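Local coordinates for Two-component sensor histidine kinase (Nostoc sp., PDB 3OLO), which probably serves as the PAS sensory module of a histidine kinase that passes phosphate from ATP to a histidine in two-component signalling, at residues A[56-59]-A[60-64]. Numbering follows the deposited sequence.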
loop_
_atom_site.group_PDB
_atom_site.type_symbol
_atom_site.label_atom_id
_atom_site.label_comp_id
_atom_site.label_asym_id
_atom_site.label_seq_id
_atom_site.Cartn_x
_atom_site.Cartn_y
_atom_site.Cartn_z
HETATM N N MSE A 56 -12.140 6.905 -15.729
HETATM C CA MSE A 56 -11.119 7.320 -16.674
HETATM C C MSE A 56 -10.206 6.173 -17.096
HETATM O O MSE A 56 -10.260 5.078 -16.546
HETATM C CB MSE A 56 -10.299 8.480 -16.092
HETATM C CG MSE A 56 -11.044 9.825 -16.105
HETATM SE SE MSE A 56 -10.165 11.223 -15.045
HETATM C CE MSE A 56 -8.582 11.507 -16.143
ATOM N N ASN A 57 -9.386 6.447 -18.101
ATOM C CA ASN A 57 -8.425 5.494 -18.636
ATOM C C ASN A 57 -7.020 6.051 -18.455
ATOM O O ASN A 57 -6.842 7.271 -18.400
ATOM C CB ASN A 57 -8.682 5.298 -20.124
ATOM C CG ASN A 57 -7.983 4.086 -20.675
ATOM O OD1 ASN A 57 -6.872 4.168 -21.208
ATOM N ND2 ASN A 57 -8.638 2.945 -20.562
ATOM N N LEU A 58 -6.032 5.165 -18.363
ATOM C CA LEU A 58 -4.629 5.565 -18.327
ATOM C C LEU A 58 -4.304 6.517 -19.472
ATOM O O LEU A 58 -3.489 7.431 -19.336
ATOM C CB LEU A 58 -3.729 4.331 -18.441
ATOM C CG LEU A 58 -2.239 4.638 -18.424
ATOM C CD1 LEU A 58 -1.884 5.326 -17.119
ATOM C CD2 LEU A 58 -1.405 3.364 -18.632
ATOM N N GLN A 59 -4.957 6.308 -20.602
ATOM C CA GLN A 59 -4.695 7.099 -21.788
ATOM C C GLN A 59 -5.105 8.567 -21.609
ATOM O O GLN A 59 -4.686 9.429 -22.377
ATOM C CB GLN A 59 -5.441 6.487 -22.966
ATOM C CG GLN A 59 -5.144 7.139 -24.294
ATOM C CD GLN A 59 -5.839 6.433 -25.453
ATOM O OE1 GLN A 59 -5.383 6.497 -26.595
ATOM N NE2 GLN A 59 -6.950 5.757 -25.161
ATOM N N ASP A 60 -5.922 8.849 -20.600
ATOM C CA ASP A 60 -6.350 10.229 -20.319
ATOM C C ASP A 60 -5.324 10.994 -19.483
ATOM O O ASP A 60 -5.436 12.206 -19.339
ATOM C CB ASP A 60 -7.683 10.229 -19.565
ATOM C CG ASP A 60 -8.787 9.538 -20.335
ATOM O OD1 ASP A 60 -8.811 9.655 -21.581
ATOM O OD2 ASP A 60 -9.634 8.880 -19.694
ATOM N N ILE A 61 -4.360 10.268 -18.905
ATOM C CA ILE A 61 -3.321 10.818 -18.030
ATOM C C ILE A 61 -1.933 10.658 -18.662
ATOM O O ILE A 61 -1.106 11.555 -18.642
ATOM C CB ILE A 61 -3.263 10.031 -16.693
ATOM C CG1 ILE A 61 -4.648 9.939 -16.047
ATOM C CG2 ILE A 61 -2.256 10.649 -15.729
ATOM C CD1 ILE A 61 -5.081 11.183 -15.360
ATOM N N ASP A 62 -1.671 9.470 -19.180
ATOM C CA ASP A 62 -0.364 9.153 -19.744
ATOM C C ASP A 62 -0.245 9.786 -21.123
ATOM O O ASP A 62 -0.755 9.265 -22.108
ATOM C CB ASP A 62 -0.183 7.639 -19.823
ATOM C CG ASP A 62 1.210 7.235 -20.263
ATOM O OD1 ASP A 62 1.958 8.095 -20.775
ATOM O OD2 ASP A 62 1.553 6.054 -20.100
ATOM N N VAL A 63 0.415 10.932 -21.171
ATOM C CA VAL A 63 0.626 11.655 -22.414
ATOM C C VAL A 63 1.259 10.785 -23.493
ATOM O O VAL A 63 0.975 10.947 -24.677
ATOM C CB VAL A 63 1.539 12.872 -22.182
ATOM C CG1 VAL A 63 1.779 13.615 -23.490
ATOM C CG2 VAL A 63 0.916 13.796 -21.157
ATOM N N ASP A 64 2.131 9.867 -23.090
ATOM C CA ASP A 64 2.881 9.087 -24.061
ATOM C C ASP A 64 2.357 7.668 -24.199
ATOM O O ASP A 64 3.076 6.771 -24.645
ATOM C CB ASP A 64 4.360 9.090 -23.683
ATOM C CG ASP A 64 4.973 10.474 -23.779
ATOM O OD1 ASP A 64 4.583 11.237 -24.692
ATOM O OD2 ASP A 64 5.831 10.804 -22.938
#
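Asn57 and Asp60 are joined by two hydrogen bonds across a tight turn, opened by an Asx turn at Asn57, in the PAS-fold loop between helices 50-53 and 70-76. The Asn57 N-H reaches Asp60 OD2 at 2.9 Å, nearly straight at 166° but from above the carboxylate plane; in return Asp60 N donates to Asn57 O. Asp60 CG lies anti to its own carbonyl carbon (chi1 -59°), which swings the carboxylate back to the Asn57 N-H. Asn57 CG, anti to the backbone N at -165°, sends OD1 forward to Gln59 N (2.9 Å), making the Asx turn, while ND2 is held by Asn32 O. Selenomethionine Met56 bends at its selenium and lays CE against Ile61 CD1 at 3.6 Å, the two side chains crossing at about a right angle; Phe35 and Tyr48 touch both. Leu58 O accepts two donors, Ile61 N from above the carbonyl plane and Asp62 N almost in line with the C=O bond (2.7 Å). Farther out, Asp62 OD2 bonds His68, while Asp62 OD1 to Thr83 and an Asp64-Arg84 salt bridge fasten the loop to strand 78-86. Asp62 OD1 also takes Asp64 N on its anti side, tilted out of the carboxylate plane, in a second Asx turn.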